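Local coordinates for malonyl CoA-acyl carrier protein transacylase (Bartonella henselae, PDB 3QAT), which probably transfers malonyl groups from coenzyme A to acyl carrier protein, supplying the building block for bacterial fatty acid synthesis, at residues S16-G22 with A68-V72; E135-A139 with S203-H207; E151-I155 with V188-K192. All coordinates share one frame; numbering follows the deposited sequence.

Contact 1 (S16-G22 with A68-V72); sequences SQLIGMG and ALMAV
Leu69 CD2 sits over one face of the flat peptide that joins Ser16 to Gln17, 3.7 Å from Ser16 C and 3.6 Å from Gln17 N. The other flat group is the Gln17 amide, which meets Leu69 through its oxygen, OE1 lying 3.8 Å from Leu69 CD1. Here the loop after strand 6-11 packs on helix 62-82 in the acyl transferase domain. Ser16 and Gln17 end the GQGSQ sequence known in this family, and a type II beta turn follows from Leu18 to Met21.

The Gln17 chain bends at chi2 (-73°), which brings the amide back beside the helix. Gly15 N is hydrogen-bonded to OE1, and NE2 is hydrogen-bonded to Thr60 OG1, so both ends of the amide are held. The backbone N of Gln17 is different. It is buried here under Leu69 and has no polar partner in the model.

Met21 fills the rest of the contact. Its CG stands between the backbone N and the carbonyl carbon (chi1 64°), and the chain then runs straight to the helix. CG rests 3.6 Å from Val72 CG2. The methyl CE goes further and touches Ala68 CB at 3.7 Å. Leu69 crosses the chain at about a right angle, with CD2 4.0 Å from Met21 SD. Gly22 follows at the N-cap position of helix 23-28, its CA 5.4 Å from the CA of Val72.

Ser283 adds to the packing around Met21 and Leu69, while Leu59 touches Gln17 and Ala68. Leu69 also touches Leu99, which lies within the probable nucleophile elbow between Ser98 and Gly100. Within the loop, Leu18 N makes a weak hydrogen bond to Met21 SD, 3.5 Å long and fairly straight at 162°.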
ATOM      1  N   SER A  16       7.369   2.427  -2.988  1.00  6.75           N
ATOM      2  CA  SER A  16       8.179   1.203  -3.119  1.00  6.43           C
ATOM      3  C   SER A  16       8.589   0.914  -4.550  1.00  6.89           C
ATOM      4  O   SER A  16       9.387  -0.004  -4.795  1.00  7.66           O
ATOM      5  CB  SER A  16       7.430  -0.022  -2.520  1.00  5.10           C
ATOM      6  OG  SER A  16       7.361   0.101  -1.105  1.00  6.24           O
ATOM      7  N   GLN A  17       8.098   1.712  -5.488  1.00  6.50           N
ATOM      8  CA  GLN A  17       8.418   1.489  -6.906  1.00  7.04           C
ATOM      9  C   GLN A  17       9.855   1.888  -7.208  1.00  8.01           C
ATOM     10  O   GLN A  17      10.413   2.842  -6.623  1.00  9.00           O
ATOM     11  CB  GLN A  17       7.421   2.228  -7.828  1.00  7.36           C
ATOM     12  CG  GLN A  17       7.587   3.774  -7.929  1.00  6.44           C
ATOM     13  CD  GLN A  17       7.138   4.538  -6.698  1.00  7.30           C
ATOM     14  OE1 GLN A  17       6.481   3.997  -5.816  1.00  8.37           O
ATOM     15  NE2 GLN A  17       7.512   5.824  -6.642  1.00  9.34           N
ATOM     16  N   LEU A  18      10.449   1.136  -8.132  1.00  8.29           N
ATOM     17  CA  LEU A  18      11.855   1.323  -8.542  1.00  9.75           C
ATOM     18  C   LEU A  18      11.938   0.936 -10.010  1.00  9.17           C
ATOM     19  O   LEU A  18      11.385  -0.083 -10.389  1.00  9.32           O
ATOM     20  CB  LEU A  18      12.763   0.314  -7.789  1.00 11.09           C
ATOM     21  CG  LEU A  18      12.861   0.441  -6.268  1.00 12.88           C
ATOM     22  CD1 LEU A  18      13.283  -0.857  -5.634  1.00 13.80           C
ATOM     23  CD2 LEU A  18      13.835   1.563  -5.936  1.00 15.18           C
ATOM     24  N   ILE A  19      12.670   1.705 -10.814  1.00  9.22           N
ATOM     25  CA  ILE A  19      12.909   1.317 -12.220  0.80  9.98           C
ATOM     26  C   ILE A  19      13.546  -0.061 -12.250  1.00  9.97           C
ATOM     27  O   ILE A  19      14.500  -0.334 -11.490  1.00 11.69           O
ATOM     28  CB  ILE A  19      13.884   2.276 -12.931  0.80 11.67           C
ATOM     29  CG1 ILE A  19      13.214   3.622 -13.192  0.80 11.76           C
ATOM     30  CG2 ILE A  19      14.423   1.649 -14.253  0.80 12.99           C
ATOM     31  CD1 ILE A  19      14.261   4.717 -13.606  0.80 12.36           C
ATOM     32  N   GLY A  20      13.034  -0.907 -13.139  1.00  9.71           N
ATOM     33  CA  GLY A  20      13.542  -2.278 -13.311  1.00 10.38           C
ATOM     34  C   GLY A  20      12.932  -3.307 -12.385  1.00 10.57           C
ATOM     35  O   GLY A  20      13.221  -4.512 -12.509  1.00 11.59           O
ATOM     36  N   MET A  21      12.078  -2.878 -11.455  1.00  9.62           N
ATOM     37  CA  MET A  21      11.428  -3.837 -10.581  1.00  9.59           C
ATOM     38  C   MET A  21      10.688  -4.906 -11.401  1.00 10.12           C
ATOM     39  O   MET A  21      10.045  -4.606 -12.423  1.00 10.89           O
ATOM     40  CB  MET A  21      10.484  -3.121  -9.600  1.00  8.05           C
ATOM     41  CG  MET A  21       9.312  -2.414 -10.256  1.00  7.94           C
ATOM     42  SD  MET A  21       8.340  -1.596  -8.954  1.00  6.99           S
ATOM     43  CE  MET A  21       6.963  -0.963  -9.933  1.00  8.64           C
ATOM     44  N   GLY A  22      10.838  -6.152 -10.968  1.00  9.57           N
ATOM     45  CA  GLY A  22      10.177  -7.268 -11.625  1.00 10.76           C
ATOM     46  C   GLY A  22      10.844  -7.791 -12.900  1.00 12.04           C
ATOM     47  O   GLY A  22      10.479  -8.868 -13.333  1.00 12.63           O
ATOM     48  N   ALA A  68       1.478  -0.761 -11.336  1.00  5.31           N
ATOM     49  CA  ALA A  68       2.842  -1.361 -11.459  1.00  6.17           C
ATOM     50  C   ALA A  68       3.296  -2.110 -10.209  1.00  5.42           C
ATOM     51  O   ALA A  68       3.825  -3.217 -10.300  1.00  5.78           O
ATOM     52  CB  ALA A  68       3.883  -0.297 -11.802  1.00  5.82           C
ATOM     53  N   LEU A  69       3.100  -1.504  -9.042  1.00  5.52           N
ATOM     54  CA  LEU A  69       3.506  -2.163  -7.794  1.00  4.97           C
ATOM     55  C   LEU A  69       2.693  -3.431  -7.571  1.00  5.92           C
ATOM     56  O   LEU A  69       3.239  -4.449  -7.097  1.00  6.35           O
ATOM     57  CB  LEU A  69       3.375  -1.208  -6.592  1.00  5.78           C
ATOM     58  CG  LEU A  69       4.601  -0.266  -6.466  1.00  4.13           C
ATOM     59  CD1 LEU A  69       4.278   0.920  -5.544  1.00  6.95           C
ATOM     60  CD2 LEU A  69       5.807  -1.046  -5.930  1.00  4.86           C
ATOM     61  N   MET A  70       1.391  -3.381  -7.892  1.00  5.12           N
ATOM     62  CA  MET A  70       0.561  -4.572  -7.757  1.00  5.85           C
ATOM     63  C   MET A  70       1.087  -5.679  -8.680  1.00  6.10           C
ATOM     64  O   MET A  70       1.180  -6.834  -8.264  1.00  6.89           O
ATOM     65  CB  MET A  70      -0.912  -4.240  -8.066  1.00  6.66           C
ATOM     66  CG  MET A  70      -1.902  -5.432  -7.970  1.00  6.58           C
ATOM     67  SD  MET A  70      -1.935  -6.409  -9.510  1.00  7.51           S
ATOM     68  CE  MET A  70      -2.549  -5.207 -10.689  1.00  7.34           C
ATOM     69  N   ALA A  71       1.478  -5.316  -9.906  1.00  5.94           N
ATOM     70  CA  ALA A  71       1.986  -6.329 -10.869  1.00  5.60           C
ATOM     71  C   ALA A  71       3.223  -7.028 -10.288  1.00  6.42           C
ATOM     72  O   ALA A  71       3.332  -8.242 -10.371  1.00  6.92           O
ATOM     73  CB  ALA A  71       2.338  -5.682 -12.197  1.00  6.36           C
ATOM     74  N   VAL A  72       4.153  -6.261  -9.715  1.00  6.26           N
ATOM     75  CA  VAL A  72       5.349  -6.879  -9.141  1.00  7.11           C
ATOM     76  C   VAL A  72       4.944  -7.838  -8.021  1.00  7.33           C
ATOM     77  O   VAL A  72       5.429  -8.972  -7.972  1.00  7.03           O
ATOM     78  CB  VAL A  72       6.330  -5.829  -8.621  1.00  7.53           C
ATOM     79  CG1 VAL A  72       7.538  -6.503  -7.929  1.00  9.42           C
ATOM     80  CG2 VAL A  72       6.793  -4.942  -9.788  1.00  8.78           C
TER

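Contact 2 (E135-A139 with S203-H207); sequences EGSMA and SAPFH
Gly136 to Met138, at the start of strand 136-142, runs at 85° to Ser203 to Phe206, with no direct hydrogen bond between the two segments. A water bridges them, accepting from Gly136 N at 3.1 Å and lying 3.2 Å from Ser203 O, to which it can donate. The Pro205 ring lies against Gly136, with CD 4.0 Å from Gly136 CA. Pro205 centres an inverse gamma turn.

Met138 carries most of the side-chain contact. Its SD lies at the edge of the Phe206 ring, 3.6 Å from Phe206 CD2. The line from the ring centre to SD is 88° off the ring normal, a Met-aromatic contact. A bend at chi3 (92°) carries CE to Phe206 O, 3.5 Å away. Ala204 CB lies over one face of the Phe206 ring, toward its rim.

His207 NE2 is hydrogen-bonded to Ser98 OG, consistent with the Ser-His pair of this family. Ser137 OG is hydrogen-bonded to Pro201 O, just before the loop. Between the two segments, the thioether packs against the ring edge and the oxygens of Ser203, Ala204 and Phe206. Ser203 OG, 3.4 Å from Met138 SD, gives its proton to Ala204 O instead.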
ATOM      1  N   GLU A 135      -3.086  22.764  -4.521  1.00 22.02           N
ATOM      2  CA  GLU A 135      -4.020  22.939  -3.431  0.70 21.00           C
ATOM      3  C   GLU A 135      -3.742  22.049  -2.238  1.00 19.41           C
ATOM      4  O   GLU A 135      -4.070  22.417  -1.114  1.00 19.00           O
ATOM      5  CB  GLU A 135      -5.439  22.815  -3.921  0.70 21.74           C
ATOM      6  CG  GLU A 135      -5.783  24.036  -4.739  0.70 22.95           C
ATOM      7  CD  GLU A 135      -7.112  23.938  -5.394  0.70 26.14           C
ATOM      8  OE1 GLU A 135      -7.820  22.941  -5.156  0.70 26.61           O
ATOM      9  OE2 GLU A 135      -7.435  24.867  -6.158  0.70 27.91           O
ATOM     10  N   GLY A 136      -3.113  20.902  -2.494  1.00 17.61           N
ATOM     11  CA  GLY A 136      -2.825  19.948  -1.425  1.00 15.29           C
ATOM     12  C   GLY A 136      -1.349  19.811  -1.185  1.00 14.27           C
ATOM     13  O   GLY A 136      -0.522  20.218  -2.004  1.00 15.40           O
ATOM     14  N   SER A 137      -1.005  19.213  -0.051  1.00 12.16           N
ATOM     15  CA  SER A 137       0.371  18.775   0.205  1.00 11.67           C
ATOM     16  C   SER A 137       0.321  17.605   1.165  1.00 10.28           C
ATOM     17  O   SER A 137      -0.725  17.310   1.771  1.00 10.75           O
ATOM     18  CB  SER A 137       1.196  19.888   0.888  1.00 12.06           C
ATOM     19  OG  SER A 137       1.350  21.049   0.067  1.00 13.91           O
ATOM     20  N   MET A 138       1.478  16.966   1.344  1.00 10.19           N
ATOM     21  CA  MET A 138       1.695  15.990   2.433  1.00  9.81           C
ATOM     22  C   MET A 138       2.974  16.360   3.160  1.00  9.75           C
ATOM     23  O   MET A 138       3.707  17.236   2.707  1.00 10.06           O
ATOM     24  CB  MET A 138       1.793  14.530   1.914  1.00  9.17           C
ATOM     25  CG  MET A 138       0.525  14.087   1.267  1.00 10.60           C
ATOM     26  SD  MET A 138       0.610  12.343   0.805  1.00 13.73           S
ATOM     27  CE  MET A 138      -0.082  11.605   2.271  1.00 10.51           C
ATOM     28  N   ALA A 139       3.225  15.736   4.315  1.00  9.57           N
ATOM     29  CA  ALA A 139       4.501  15.900   4.989  1.00  9.71           C
ATOM     30  C   ALA A 139       4.863  14.654   5.747  1.00  9.70           C
ATOM     31  O   ALA A 139       3.980  13.960   6.272  1.00  9.67           O
ATOM     32  CB  ALA A 139       4.485  17.113   5.951  1.00  8.78           C
ATOM     33  N   SER A 203       2.669  17.121  -3.579  1.00 14.40           N
ATOM     34  CA  SER A 203       1.951  15.842  -3.436  1.00 14.16           C
ATOM     35  C   SER A 203       0.448  16.063  -3.504  1.00 14.62           C
ATOM     36  O   SER A 203      -0.066  17.051  -2.960  1.00 14.87           O
ATOM     37  CB  SER A 203       2.278  15.157  -2.095  1.00 13.63           C
ATOM     38  OG  SER A 203       1.596  13.895  -2.021  1.00 14.14           O
ATOM     39  N   ALA A 204      -0.275  15.143  -4.152  1.00 14.97           N
ATOM     40  CA  ALA A 204      -1.703  15.035  -3.934  1.00 15.04           C
ATOM     41  C   ALA A 204      -1.948  14.791  -2.446  1.00 14.08           C
ATOM     42  O   ALA A 204      -1.114  14.126  -1.791  1.00 14.48           O
ATOM     43  CB  ALA A 204      -2.287  13.864  -4.763  1.00 16.09           C
ATOM     44  N   PRO A 205      -3.054  15.317  -1.903  1.00 14.16           N
ATOM     45  CA  PRO A 205      -3.278  15.158  -0.476  1.00 13.15           C
ATOM     46  C   PRO A 205      -3.931  13.801  -0.183  1.00 12.34           C
ATOM     47  O   PRO A 205      -5.088  13.749   0.235  1.00 13.86           O
ATOM     48  CB  PRO A 205      -4.230  16.314  -0.138  1.00 13.99           C
ATOM     49  CG  PRO A 205      -5.023  16.489  -1.390  1.00 14.62           C
ATOM     50  CD  PRO A 205      -4.038  16.251  -2.504  1.00 15.05           C
ATOM     51  N   PHE A 206      -3.169  12.723  -0.377  1.00 12.05           N
ATOM     52  CA  PHE A 206      -3.702  11.360  -0.167  1.00 10.48           C
ATOM     53  C   PHE A 206      -4.181  11.199   1.279  1.00 11.09           C
ATOM     54  O   PHE A 206      -3.616  11.785   2.232  1.00 10.17           O
ATOM     55  CB  PHE A 206      -2.606  10.291  -0.437  1.00 10.17           C
ATOM     56  CG  PHE A 206      -2.078  10.261  -1.857  1.00 12.12           C
ATOM     57  CD1 PHE A 206      -2.816   9.657  -2.868  1.00 16.97           C
ATOM     58  CD2 PHE A 206      -0.828  10.775  -2.158  1.00 14.70           C
ATOM     59  CE1 PHE A 206      -2.330   9.600  -4.175  1.00 15.56           C
ATOM     60  CE2 PHE A 206      -0.321  10.722  -3.472  1.00 17.43           C
ATOM     61  CZ  PHE A 206      -1.075  10.139  -4.474  1.00 15.70           C
ATOM     62  N   HIS A 207      -5.224  10.391   1.449  1.00 11.13           N
ATOM     63  CA  HIS A 207      -5.712  10.043   2.806  1.00 11.34           C
ATOM     64  C   HIS A 207      -6.094  11.256   3.618  1.00 13.61           C
ATOM     65  O   HIS A 207      -5.801  11.339   4.817  1.00 13.89           O
ATOM     66  CB  HIS A 207      -4.695   9.134   3.535  1.00 11.12           C
ATOM     67  CG  HIS A 207      -4.456   7.886   2.767  1.00 10.76           C
ATOM     68  ND1 HIS A 207      -5.453   6.952   2.576  1.00 12.97           N
ATOM     69  CD2 HIS A 207      -3.400   7.481   2.021  1.00 11.28           C
ATOM     70  CE1 HIS A 207      -5.009   6.007   1.764  1.00 11.14           C
ATOM     71  NE2 HIS A 207      -3.772   6.310   1.404  1.00 12.81           N
TER
HETATM   72  O   HOH W   1      -2.049  18.903  -4.647  1.00 20.73           O

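Contact 3 (E151-I155 with V188-K192); sequences EICEI and VASQK
The side chains of Ile152 and Val188 lie alongside and point opposite ways, with Ile152 CG1 3.8 Å from Val188 CG1. The CG2 branch of Ile152 meets Val188 CB at 4.0 Å, so both branches of the isoleucine are used. CG1 lies anti to the carbonyl carbon (chi1 -65°), and the extended chain takes CD1 to the other helix, 3.8 Å from Ala189 CA.

Lys192 runs alongside Ile152, also in the opposite direction. Its aliphatic CE lies 4.0 Å from Ile152 CG1. Ile155 approaches the same lysine tip to tip, CD1 to CE, at 4.2 Å. The lysine chain bends only at chi4 (-75°). Its NZ is 4.4 Å from Glu151 OE2, too far for a salt bridge, although the opposite charges may still attract weakly. No hydrogen bond crosses this contact.

The packing is thus buried around Ile152 and Ala189 and reaches the surface at Glu151 and Ile155. Leu144, in the loop before helix 146-155, touches both Ile152 and Ala189. The two helices are those of a ferredoxin-like subdomain: helix 146-155 links strands 136-142 and 162-169, and helix 179-191 links strands 172-176 and 196-200.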
ATOM      1  N   GLU A 151      -2.868  17.079  17.751  1.00 23.94           N
ATOM      2  CA  GLU A 151      -2.889  18.412  18.321  1.00 24.52           C
ATOM      3  C   GLU A 151      -2.368  19.467  17.324  1.00 23.29           C
ATOM      4  O   GLU A 151      -2.959  20.539  17.185  1.00 23.24           O
ATOM      5  CB  GLU A 151      -2.105  18.423  19.629  1.00 25.53           C
ATOM      6  CG  GLU A 151      -2.450  19.595  20.532  1.00 28.66           C
ATOM      7  CD  GLU A 151      -1.358  19.875  21.549  1.00 33.27           C
ATOM      8  OE1 GLU A 151      -0.602  18.939  21.910  1.00 33.67           O
ATOM      9  OE2 GLU A 151      -1.255  21.047  21.983  1.00 37.48           O
ATOM     10  N   ILE A 152      -1.294  19.147  16.597  1.00 21.09           N
ATOM     11  CA  ILE A 152      -0.806  20.052  15.552  1.00 19.77           C
ATOM     12  C   ILE A 152      -1.881  20.269  14.481  1.00 19.52           C
ATOM     13  O   ILE A 152      -2.063  21.375  13.995  1.00 18.63           O
ATOM     14  CB  ILE A 152       0.498  19.546  14.887  1.00 18.96           C
ATOM     15  CG1 ILE A 152       1.653  19.517  15.911  1.00 18.89           C
ATOM     16  CG2 ILE A 152       0.867  20.449  13.727  1.00 19.77           C
ATOM     17  CD1 ILE A 152       2.931  18.866  15.411  1.00 18.24           C
ATOM     18  N   CYS A 153      -2.575  19.202  14.093  1.00 19.35           N
ATOM     19  CA  CYS A 153      -3.681  19.334  13.146  1.00 20.50           C
ATOM     20  C   CYS A 153      -4.726  20.356  13.621  1.00 21.62           C
ATOM     21  O   CYS A 153      -5.245  21.150  12.825  1.00 21.92           O
ATOM     22  CB  CYS A 153      -4.328  17.976  12.914  1.00 19.89           C
ATOM     23  SG  CYS A 153      -3.261  16.851  11.969  1.00 19.34           S
ATOM     24  N   GLU A 154      -5.017  20.322  14.918  1.00 23.01           N
ATOM     25  CA  GLU A 154      -5.963  21.244  15.545  1.00 25.07           C
ATOM     26  C   GLU A 154      -5.404  22.671  15.589  1.00 25.40           C
ATOM     27  O   GLU A 154      -6.122  23.634  15.300  1.00 26.70           O
ATOM     28  CB  GLU A 154      -6.336  20.753  16.952  1.00 25.19           C
ATOM     29  N   ILE A 155      -4.120  22.798  15.912  1.00 25.15           N
ATOM     30  CA  ILE A 155      -3.441  24.096  15.973  1.00 25.35           C
ATOM     31  C   ILE A 155      -3.527  24.860  14.640  1.00 25.48           C
ATOM     32  O   ILE A 155      -3.705  26.075  14.621  1.00 26.65           O
ATOM     33  CB  ILE A 155      -1.956  23.924  16.448  1.00 25.18           C
ATOM     34  CG1 ILE A 155      -1.920  23.569  17.943  1.00 25.90           C
ATOM     35  CG2 ILE A 155      -1.107  25.166  16.143  1.00 25.51           C
ATOM     36  CD1 ILE A 155      -0.600  22.994  18.439  1.00 26.72           C
ATOM     37  N   VAL A 188       5.360  23.810  12.919  1.00 14.62           N
ATOM     38  CA  VAL A 188       5.011  23.473  14.300  1.00 14.54           C
ATOM     39  C   VAL A 188       5.688  22.175  14.754  1.00 14.17           C
ATOM     40  O   VAL A 188       6.256  22.086  15.844  1.00 13.96           O
ATOM     41  CB  VAL A 188       3.491  23.410  14.518  1.00 14.73           C
ATOM     42  CG1 VAL A 188       3.181  23.035  15.970  1.00 15.52           C
ATOM     43  CG2 VAL A 188       2.841  24.769  14.185  1.00 15.64           C
ATOM     44  N   ALA A 189       5.669  21.155  13.893  1.00 14.13           N
ATOM     45  CA  ALA A 189       6.338  19.899  14.231  1.00 14.20           C
ATOM     46  C   ALA A 189       7.823  20.081  14.522  1.00 14.54           C
ATOM     47  O   ALA A 189       8.362  19.485  15.476  1.00 14.52           O
ATOM     48  CB  ALA A 189       6.150  18.887  13.102  1.00 13.71           C
ATOM     49  N   SER A 190       8.489  20.890  13.687  1.00 15.13           N
ATOM     50  CA  SER A 190       9.902  21.218  13.852  0.70 15.51           C
ATOM     51  C   SER A 190      10.136  21.945  15.182  1.00 15.85           C
ATOM     52  O   SER A 190      11.076  21.635  15.914  1.00 15.74           O
ATOM     53  CB  SER A 190      10.358  22.108  12.693  0.70 16.42           C
ATOM     54  OG  SER A 190      11.749  22.338  12.756  0.70 18.04           O
ATOM     55  N   GLN A 191       9.273  22.911  15.481  1.00 15.79           N
ATOM     56  CA  GLN A 191       9.362  23.672  16.744  1.00 16.76           C
ATOM     57  C   GLN A 191       9.209  22.744  17.940  1.00 17.67           C
ATOM     58  O   GLN A 191       9.943  22.846  18.924  1.00 17.45           O
ATOM     59  CB  GLN A 191       8.304  24.789  16.778  1.00 16.32           C
ATOM     60  CG  GLN A 191       8.153  25.475  18.163  1.00 17.89           C
ATOM     61  CD  GLN A 191       7.062  24.850  19.009  1.00 17.51           C
ATOM     62  OE1 GLN A 191       7.326  24.321  20.107  1.00 19.72           O
ATOM     63  NE2 GLN A 191       5.834  24.911  18.523  1.00 16.48           N
ATOM     64  N   LYS A 192       8.273  21.806  17.843  1.00 17.00           N
ATOM     65  CA  LYS A 192       8.061  20.834  18.928  1.00 17.48           C
ATOM     66  C   LYS A 192       9.141  19.775  19.076  1.00 17.10           C
ATOM     67  O   LYS A 192       9.083  18.966  20.003  1.00 18.27           O
ATOM     68  CB  LYS A 192       6.707  20.146  18.765  1.00 17.61           C
ATOM     69  CG  LYS A 192       5.543  21.071  19.006  1.00 19.06           C
ATOM     70  CD  LYS A 192       4.221  20.289  18.984  1.00 21.54           C
ATOM     71  CE  LYS A 192       3.041  21.177  19.313  1.00 23.69           C
ATOM     72  NZ  LYS A 192       2.942  21.524  20.768  1.00 28.05           N
TER

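Overall arrangement
Contacts 2 and 3 belong to the same part of the protein. Their centres are 17 Å apart, with nearest atoms about 8 Å apart. Strand 136-142 leads from contact 2 into helix 146-155 of contact 3, and contact 3 is nested within the chain loop closed by contact 2. Contact 1 comes earlier in the chain, its centre 23 Å from that of contact 2 and 35 Å from that of contact 3. Contacts 1 and 2 both lie near the probable active site, where Ser98 of the GxSxG pattern pairs with His207. Leu69 approaches this site from contact 1 and Phe206 from contact 2. Contact 3 is peripheral packing.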